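Local coordinates for protein alkaline phosphatase (Thermus thermophilus, PDB 7KWD) that probably hydrolyses phosphate monoesters as a homodimeric alkaline phosphatase that binds zinc and magnesium ions, at residues H230-L242 / L342-R354. Sequence-based numbering, arbitrary orientation.
Sequences HVPYEIDRRFQGL and LEPQRASFEHMLR
At the N-cap of helix 349-356, the carboxylate of D236 takes hold of S348 twice. D236 OD1 accepts from S348 N at 2.8 Å, on the syn side and somewhat out of the carboxylate plane, while S348 OG donates to D236 OD2 at 2.5 Å, so short that the exact length is doubtful. With chi1 at 64°, OG sits between its own backbone N and carbonyl carbon, where it also accepts from H351 N in a capping bond. A water joins D236 OD2 to E350 OE1 and to the backbone N of Y233, and may ease the nearness of the two carboxylates. The contact thus fastens the short helix 234-239 to the helix start and the preceding loop within the alkaline phosphatase fold; the Y233 side chain lies about 10 Å from a bound zinc ion. E350 lies obliquely against the Y233 ring, E350 CD to Y233 CE2 3.7 Å; R273, from helix 273-280, forms a salt bridge with E350 and a cation-pi contact with Y233. Past D236, Q240 CG lies over one face of the H351 ring, and the bend at chi2 (-66°) brings Q240 NE2 to R346 O, 2.8 Å away in a nearly straight bond. The R346 guanidinium lies almost flat on F239 in a cation-pi stack, planes 21° apart, with R346 CD 3.8 Å from the ring centroid. R346 NH1 donates to the carbonyl oxygens of E343 and Q345, which helps hold the guanidinium there, while R238 CG packs on the opposite face of F239.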
ATOM      1  N   HIS A 230      15.416 -14.732  17.158  1.00 27.26           N
ATOM      2  CA  HIS A 230      15.601 -13.437  16.504  1.00 27.70           C
ATOM      3  C   HIS A 230      16.093 -12.395  17.501  1.00 22.57           C
ATOM      4  O   HIS A 230      15.843 -12.484  18.705  1.00 32.20           O
ATOM      5  CB  HIS A 230      14.300 -12.941  15.903  1.00 26.78           C
ATOM      6  CG  HIS A 230      13.655 -13.918  14.988  1.00 27.08           C
ATOM      7  ND1 HIS A 230      14.288 -14.404  13.873  1.00 23.29           N
ATOM      8  CD2 HIS A 230      12.428 -14.487  15.006  1.00 29.47           C
ATOM      9  CE1 HIS A 230      13.486 -15.251  13.249  1.00 27.16           C
ATOM     10  NE2 HIS A 230      12.347 -15.308  13.910  1.00 29.38           N
ATOM     11  N   VAL A 231      16.825 -11.413  16.992  1.00 24.60           N
ATOM     12  CA  VAL A 231      17.227 -10.277  17.833  1.00 25.30           C
ATOM     13  C   VAL A 231      15.978  -9.533  18.272  1.00 27.45           C
ATOM     14  O   VAL A 231      15.007  -9.441  17.494  1.00 26.89           O
ATOM     15  CB  VAL A 231      18.185  -9.341  17.071  1.00 24.28           C
ATOM     16  CG1 VAL A 231      18.662  -8.213  17.960  1.00 24.16           C
ATOM     17  CG2 VAL A 231      19.349 -10.149  16.541  1.00 29.41           C
ATOM     18  N   PRO A 232      15.919  -9.031  19.505  1.00 27.27           N
ATOM     19  CA  PRO A 232      14.727  -8.300  19.945  1.00 26.81           C
ATOM     20  C   PRO A 232      14.397  -7.096  19.061  1.00 24.24           C
ATOM     21  O   PRO A 232      15.276  -6.415  18.524  1.00 24.43           O
ATOM     22  CB  PRO A 232      15.090  -7.856  21.373  1.00 26.47           C
ATOM     23  CG  PRO A 232      16.080  -8.906  21.856  1.00 27.21           C
ATOM     24  CD  PRO A 232      16.855  -9.321  20.616  1.00 27.76           C
ATOM     25  N   TYR A 233      13.095  -6.814  18.983  1.00 27.30           N
ATOM     26  CA  TYR A 233      12.621  -5.576  18.379  1.00 25.87           C
ATOM     27  C   TYR A 233      13.332  -4.355  18.947  1.00 28.71           C
ATOM     28  O   TYR A 233      13.626  -4.285  20.150  1.00 24.42           O
ATOM     29  CB  TYR A 233      11.132  -5.430  18.618  1.00 28.67           C
ATOM     30  CG  TYR A 233      10.254  -6.430  17.950  1.00 27.56           C
ATOM     31  CD1 TYR A 233       9.996  -6.341  16.587  1.00 24.76           C
ATOM     32  CD2 TYR A 233       9.629  -7.444  18.691  1.00 29.78           C
ATOM     33  CE1 TYR A 233       9.131  -7.260  15.959  1.00 26.46           C
ATOM     34  CE2 TYR A 233       8.788  -8.355  18.083  1.00 24.02           C
ATOM     35  CZ  TYR A 233       8.549  -8.262  16.711  1.00 26.23           C
ATOM     36  OH  TYR A 233       7.722  -9.148  16.067  1.00 26.41           O
ATOM     37  N   GLU A 234      13.560  -3.371  18.078  1.00 26.92           N
ATOM     38  CA  GLU A 234      14.060  -2.073  18.529  1.00 30.45           C
ATOM     39  C   GLU A 234      13.273  -1.519  19.727  1.00 21.34           C
ATOM     40  O   GLU A 234      13.864  -0.984  20.668  1.00 28.71           O
ATOM     41  CB  GLU A 234      14.029  -1.073  17.371  1.00 26.60           C
ATOM     42  CG  GLU A 234      14.455   0.347  17.738  1.00 24.96           C
ATOM     43  CD  GLU A 234      15.913   0.485  18.157  1.00 27.32           C
ATOM     44  OE1 GLU A 234      16.755  -0.427  17.932  1.00 30.88           O
ATOM     45  OE2 GLU A 234      16.219   1.530  18.762  1.00 32.77           O
ATOM     46  N   ILE A 235      11.946  -1.625  19.712  1.00 24.64           N
ATOM     47  CA  ILE A 235      11.199  -1.025  20.819  1.00 28.95           C
ATOM     48  C   ILE A 235      11.610  -1.662  22.142  1.00 30.01           C
ATOM     49  O   ILE A 235      11.676  -0.993  23.177  1.00 31.09           O
ATOM     50  CB  ILE A 235       9.680  -1.130  20.569  1.00 24.79           C
ATOM     51  CG1 ILE A 235       8.936  -0.227  21.556  1.00 29.59           C
ATOM     52  CG2 ILE A 235       9.177  -2.570  20.652  1.00 28.72           C
ATOM     53  CD1 ILE A 235       7.447  -0.120  21.318  1.00 30.46           C
ATOM     54  N   ASP A 236      11.921  -2.949  22.126  1.00 30.12           N
ATOM     55  CA  ASP A 236      12.292  -3.649  23.350  1.00 30.26           C
ATOM     56  C   ASP A 236      13.739  -3.344  23.721  1.00 30.74           C
ATOM     57  O   ASP A 236      14.036  -3.062  24.884  1.00 34.61           O
ATOM     58  CB  ASP A 236      12.037  -5.149  23.166  1.00 29.55           C
ATOM     59  CG  ASP A 236      10.554  -5.471  22.920  1.00 29.79           C
ATOM     60  OD1 ASP A 236       9.690  -4.798  23.508  1.00 28.07           O
ATOM     61  OD2 ASP A 236      10.239  -6.405  22.141  1.00 26.68           O
ATOM     62  N   ARG A 237      14.640  -3.325  22.741  1.00 32.57           N
ATOM     63  CA  ARG A 237      16.018  -2.937  23.011  1.00 33.92           C
ATOM     64  C   ARG A 237      16.074  -1.546  23.622  1.00 30.04           C
ATOM     65  O   ARG A 237      16.828  -1.307  24.576  1.00 31.86           O
ATOM     66  CB  ARG A 237      16.825  -2.987  21.707  1.00 28.72           C
ATOM     67  CG  ARG A 237      18.263  -2.520  21.807  1.00 28.20           C
ATOM     68  CD  ARG A 237      18.824  -2.116  20.432  1.00 26.64           C
ATOM     69  NE  ARG A 237      18.401  -0.755  20.143  1.00 30.12           N
ATOM     70  CZ  ARG A 237      19.009   0.321  20.635  1.00 33.28           C
ATOM     71  NH1 ARG A 237      20.079   0.174  21.409  1.00 33.40           N
ATOM     72  NH2 ARG A 237      18.568   1.532  20.339  1.00 30.53           N
ATOM     73  N   ARG A 238      15.297  -0.612  23.061  1.00 31.00           N
ATOM     74  CA  ARG A 238      15.389   0.795  23.428  1.00 33.92           C
ATOM     75  C   ARG A 238      14.853   1.039  24.836  1.00 30.36           C
ATOM     76  O   ARG A 238      15.495   1.726  25.631  1.00 28.54           O
ATOM     77  CB  ARG A 238      14.619   1.648  22.411  1.00 30.81           C
ATOM     78  CG  ARG A 238      14.710   3.165  22.642  1.00 40.14           C
ATOM     79  CD  ARG A 238      14.165   3.959  21.426  1.00 33.68           C
ATOM     80  NE  ARG A 238      15.106   3.839  20.314  1.00 34.73           N
ATOM     81  CZ  ARG A 238      16.097   4.688  20.099  1.00 39.84           C
ATOM     82  NH1 ARG A 238      16.240   5.737  20.899  1.00 41.13           N
ATOM     83  NH2 ARG A 238      16.932   4.500  19.080  1.00 36.56           N
ATOM     84  N   PHE A 239      13.692   0.470  25.165  1.00 33.11           N
ATOM     85  CA  PHE A 239      12.966   0.825  26.376  1.00 33.12           C
ATOM     86  C   PHE A 239      12.992  -0.224  27.473  1.00 32.74           C
ATOM     87  O   PHE A 239      12.605   0.093  28.596  1.00 36.81           O
ATOM     88  CB  PHE A 239      11.509   1.131  26.034  1.00 35.66           C
ATOM     89  CG  PHE A 239      11.356   2.279  25.122  1.00 33.38           C
ATOM     90  CD1 PHE A 239      11.806   3.535  25.493  1.00 32.99           C
ATOM     91  CD2 PHE A 239      10.791   2.117  23.882  1.00 38.40           C
ATOM     92  CE1 PHE A 239      11.679   4.605  24.639  1.00 38.08           C
ATOM     93  CE2 PHE A 239      10.654   3.189  23.030  1.00 35.46           C
ATOM     94  CZ  PHE A 239      11.099   4.430  23.407  1.00 35.09           C
ATOM     95  N   GLN A 240      13.406  -1.452  27.190  1.00 31.35           N
ATOM     96  CA  GLN A 240      13.451  -2.489  28.200  1.00 30.82           C
ATOM     97  C   GLN A 240      14.874  -2.913  28.522  1.00 31.30           C
ATOM     98  O   GLN A 240      15.066  -3.969  29.114  1.00 38.64           O
ATOM     99  CB  GLN A 240      12.641  -3.717  27.774  1.00 31.01           C
ATOM    100  CG  GLN A 240      11.234  -3.422  27.403  1.00 32.62           C
ATOM    101  CD  GLN A 240      10.421  -2.939  28.590  1.00 46.92           C
ATOM    102  OE1 GLN A 240      10.628  -3.399  29.711  1.00 38.98           O
ATOM    103  NE2 GLN A 240       9.472  -2.008  28.342  1.00 34.65           N
ATOM    104  N   GLY A 241      15.872  -2.148  28.085  1.00 30.93           N
ATOM    105  CA  GLY A 241      17.231  -2.360  28.514  1.00 36.31           C
ATOM    106  C   GLY A 241      17.866  -3.660  28.091  1.00 37.27           C
ATOM    107  O   GLY A 241      18.833  -4.089  28.713  1.00 39.40           O
ATOM    108  N   LEU A 242      17.365  -4.305  27.044  1.00 37.87           N
ATOM    109  CA  LEU A 242      17.922  -5.590  26.649  1.00 36.51           C
ATOM    110  C   LEU A 242      19.318  -5.382  26.078  1.00 37.33           C
ATOM    111  O   LEU A 242      19.549  -4.471  25.275  1.00 38.44           O
ATOM    112  CB  LEU A 242      17.019  -6.288  25.643  1.00 35.98           C
ATOM    113  CG  LEU A 242      15.559  -6.328  26.030  1.00 35.16           C
ATOM    114  CD1 LEU A 242      14.758  -7.057  24.976  1.00 36.37           C
ATOM    115  CD2 LEU A 242      15.367  -7.007  27.367  1.00 37.50           C
ATOM    116  N   LEU A 342       1.389   6.428  19.639  1.00 27.96           N
ATOM    117  CA  LEU A 342       2.484   5.474  19.621  1.00 26.22           C
ATOM    118  C   LEU A 342       3.616   5.887  20.532  1.00 28.16           C
ATOM    119  O   LEU A 342       4.396   5.023  20.960  1.00 26.74           O
ATOM    120  CB  LEU A 342       3.020   5.292  18.195  1.00 29.65           C
ATOM    121  CG  LEU A 342       2.037   4.720  17.184  1.00 28.97           C
ATOM    122  CD1 LEU A 342       2.748   4.242  15.906  1.00 35.50           C
ATOM    123  CD2 LEU A 342       1.249   3.550  17.753  1.00 35.01           C
ATOM    124  N   GLU A 343       3.756   7.185  20.817  1.00 22.01           N
ATOM    125  CA  GLU A 343       4.921   7.622  21.576  1.00 32.35           C
ATOM    126  C   GLU A 343       4.950   7.036  22.988  1.00 29.38           C
ATOM    127  O   GLU A 343       6.062   6.803  23.497  1.00 31.61           O
ATOM    128  CB  GLU A 343       4.978   9.160  21.637  1.00 34.03           C
ATOM    129  CG  GLU A 343       6.277   9.696  22.293  1.00 31.82           C
ATOM    130  CD  GLU A 343       6.465  11.231  22.141  1.00 45.93           C
ATOM    131  OE1 GLU A 343       7.606  11.727  22.269  1.00 49.90           O
ATOM    132  OE2 GLU A 343       5.468  11.940  21.895  1.00 46.11           O
ATOM    133  N   PRO A 344       3.820   6.788  23.662  1.00 30.69           N
ATOM    134  CA  PRO A 344       3.877   6.167  24.998  1.00 37.18           C
ATOM    135  C   PRO A 344       4.288   4.714  25.002  1.00 38.16           C
ATOM    136  O   PRO A 344       4.621   4.211  26.086  1.00 31.67           O
ATOM    137  CB  PRO A 344       2.431   6.310  25.524  1.00 33.46           C
ATOM    138  CG  PRO A 344       1.893   7.538  24.776  1.00 43.44           C
ATOM    139  CD  PRO A 344       2.484   7.363  23.385  1.00 38.38           C
ATOM    140  N   GLN A 345       4.256   4.016  23.860  1.00 34.21           N
ATOM    141  CA  GLN A 345       4.557   2.585  23.864  1.00 29.83           C
ATOM    142  C   GLN A 345       6.001   2.335  24.277  1.00 27.18           C
ATOM    143  O   GLN A 345       6.904   3.108  23.961  1.00 28.59           O
ATOM    144  CB  GLN A 345       4.265   1.978  22.498  1.00 32.89           C
ATOM    145  CG  GLN A 345       2.798   2.042  22.177  1.00 27.33           C
ATOM    146  CD  GLN A 345       2.415   1.116  21.076  1.00 31.43           C
ATOM    147  OE1 GLN A 345       3.227   0.341  20.614  1.00 28.67           O
ATOM    148  NE2 GLN A 345       1.159   1.172  20.661  1.00 36.01           N
ATOM    149  N   ARG A 346       6.200   1.260  25.047  1.00 28.80           N
ATOM    150  CA  ARG A 346       7.495   0.946  25.627  1.00 29.49           C
ATOM    151  C   ARG A 346       7.893  -0.518  25.434  1.00 29.03           C
ATOM    152  O   ARG A 346       9.002  -0.896  25.842  1.00 27.84           O
ATOM    153  CB  ARG A 346       7.521   1.278  27.137  1.00 31.14           C
ATOM    154  CG  ARG A 346       7.433   2.768  27.485  1.00 33.40           C
ATOM    155  CD  ARG A 346       8.729   3.502  27.175  1.00 37.01           C
ATOM    156  NE  ARG A 346       8.588   4.923  27.443  1.00 38.86           N
ATOM    157  CZ  ARG A 346       8.093   5.806  26.585  1.00 42.74           C
ATOM    158  NH1 ARG A 346       7.694   5.429  25.372  1.00 34.75           N
ATOM    159  NH2 ARG A 346       8.016   7.079  26.934  1.00 44.98           N
ATOM    160  N   ALA A 347       7.037  -1.349  24.838  1.00 29.71           N
ATOM    161  CA  ALA A 347       7.425  -2.728  24.555  1.00 34.62           C
ATOM    162  C   ALA A 347       6.509  -3.300  23.473  1.00 28.42           C
ATOM    163  O   ALA A 347       5.432  -2.768  23.182  1.00 26.63           O
ATOM    164  CB  ALA A 347       7.368  -3.602  25.824  1.00 34.23           C
ATOM    165  N   SER A 348       6.971  -4.388  22.868  1.00 27.63           N
ATOM    166  CA  SER A 348       6.195  -5.098  21.867  1.00 31.62           C
ATOM    167  C   SER A 348       5.241  -6.103  22.510  1.00 34.06           C
ATOM    168  O   SER A 348       5.399  -6.495  23.660  1.00 33.52           O
ATOM    169  CB  SER A 348       7.138  -5.856  20.936  1.00 32.30           C
ATOM    170  OG  SER A 348       7.842  -6.864  21.672  1.00 31.05           O
ATOM    171  N   PHE A 349       4.261  -6.556  21.723  1.00 31.88           N
ATOM    172  CA  PHE A 349       3.415  -7.673  22.133  1.00 35.91           C
ATOM    173  C   PHE A 349       4.246  -8.904  22.496  1.00 36.34           C
ATOM    174  O   PHE A 349       3.848  -9.689  23.359  1.00 35.65           O
ATOM    175  CB  PHE A 349       2.444  -8.025  21.004  1.00 34.51           C
ATOM    176  CG  PHE A 349       1.286  -7.057  20.833  1.00 35.93           C
ATOM    177  CD1 PHE A 349       0.861  -6.250  21.872  1.00 33.16           C
ATOM    178  CD2 PHE A 349       0.606  -6.984  19.623  1.00 32.16           C
ATOM    179  CE1 PHE A 349      -0.214  -5.398  21.703  1.00 34.83           C
ATOM    180  CE2 PHE A 349      -0.452  -6.129  19.452  1.00 31.69           C
ATOM    181  CZ  PHE A 349      -0.871  -5.341  20.499  1.00 30.13           C
ATOM    182  N   GLU A 350       5.371  -9.109  21.813  1.00 35.99           N
ATOM    183  CA  GLU A 350       6.213 -10.279  22.050  1.00 27.49           C
ATOM    184  C   GLU A 350       6.817 -10.233  23.433  1.00 36.85           C
ATOM    185  O   GLU A 350       6.901 -11.255  24.128  1.00 36.44           O
ATOM    186  CB  GLU A 350       7.310 -10.341  20.985  1.00 34.34           C
ATOM    187  CG  GLU A 350       8.451 -11.312  21.269  1.00 37.94           C
ATOM    188  CD  GLU A 350       9.496 -11.322  20.146  1.00 34.70           C
ATOM    189  OE1 GLU A 350      10.569 -10.699  20.313  1.00 35.61           O
ATOM    190  OE2 GLU A 350       9.237 -11.941  19.091  1.00 32.08           O
ATOM    191  N   HIS A 351       7.246  -9.047  23.846  1.00 35.26           N
ATOM    192  CA  HIS A 351       7.825  -8.889  25.174  1.00 39.87           C
ATOM    193  C   HIS A 351       6.746  -8.954  26.238  1.00 36.97           C
ATOM    194  O   HIS A 351       6.897  -9.663  27.239  1.00 36.29           O
ATOM    195  CB  HIS A 351       8.574  -7.583  25.214  1.00 33.24           C
ATOM    196  CG  HIS A 351       9.251  -7.306  26.505  1.00 35.05           C
ATOM    197  ND1 HIS A 351      10.528  -7.735  26.774  1.00 39.29           N
ATOM    198  CD2 HIS A 351       8.842  -6.609  27.588  1.00 37.83           C
ATOM    199  CE1 HIS A 351      10.881  -7.305  27.969  1.00 41.40           C
ATOM    200  NE2 HIS A 351       9.878  -6.615  28.482  1.00 40.02           N
ATOM    201  N   MET A 352       5.622  -8.274  26.008  1.00 34.81           N
ATOM    202  CA  MET A 352       4.473  -8.415  26.890  1.00 39.54           C
ATOM    203  C   MET A 352       4.140  -9.883  27.115  1.00 41.72           C
ATOM    204  O   MET A 352       4.036 -10.334  28.255  1.00 43.58           O
ATOM    205  CB  MET A 352       3.272  -7.662  26.313  1.00 36.94           C
ATOM    206  CG  MET A 352       3.466  -6.123  26.335  1.00 38.51           C
ATOM    207  SD  MET A 352       2.236  -5.161  25.386  1.00 36.73           S
ATOM    208  CE  MET A 352       0.729  -5.653  26.337  1.00 40.34           C
ATOM    209  N   LEU A 353       3.985 -10.653  26.034  1.00 38.25           N
ATOM    210  CA  LEU A 353       3.651 -12.065  26.186  1.00 38.88           C
ATOM    211  C   LEU A 353       4.707 -12.776  27.028  1.00 42.86           C
ATOM    212  O   LEU A 353       4.391 -13.602  27.889  1.00 48.46           O
ATOM    213  CB  LEU A 353       3.534 -12.718  24.822  1.00 38.35           C
ATOM    214  CG  LEU A 353       2.169 -13.025  24.225  1.00 43.86           C
ATOM    215  CD1 LEU A 353       1.014 -12.391  24.965  1.00 43.82           C
ATOM    216  CD2 LEU A 353       2.113 -12.614  22.737  1.00 37.74           C
ATOM    217  N   ARG A 354       5.971 -12.455  26.805  1.00 33.23           N
ATOM    218  CA  ARG A 354       7.031 -13.060  27.601  1.00 40.88           C
ATOM    219  C   ARG A 354       6.849 -12.713  29.075  1.00 41.47           C
ATOM    220  O   ARG A 354       6.881 -13.589  29.939  1.00 45.31           O
ATOM    221  CB  ARG A 354       8.361 -12.579  27.039  1.00 44.07           C
ATOM    222  CG  ARG A 354       9.594 -13.287  27.457  1.00 56.90           C
ATOM    223  CD  ARG A 354      10.769 -12.615  26.741  1.00 72.47           C
ATOM    224  NE  ARG A 354      10.749 -12.864  25.294  1.00 74.41           N
ATOM    225  CZ  ARG A 354      11.049 -11.974  24.335  1.00 78.47           C
ATOM    226  NH1 ARG A 354      11.397 -10.702  24.619  1.00 58.11           N
ATOM    227  NH2 ARG A 354      10.999 -12.376  23.064  1.00 61.26           N
TER
HETATM  228  O   HOH W   1      11.703  -8.384  21.505  1.00 34.22           O
HETATM  229  O   HOH W   2       7.385 -11.541  17.389  1.00 35.00           O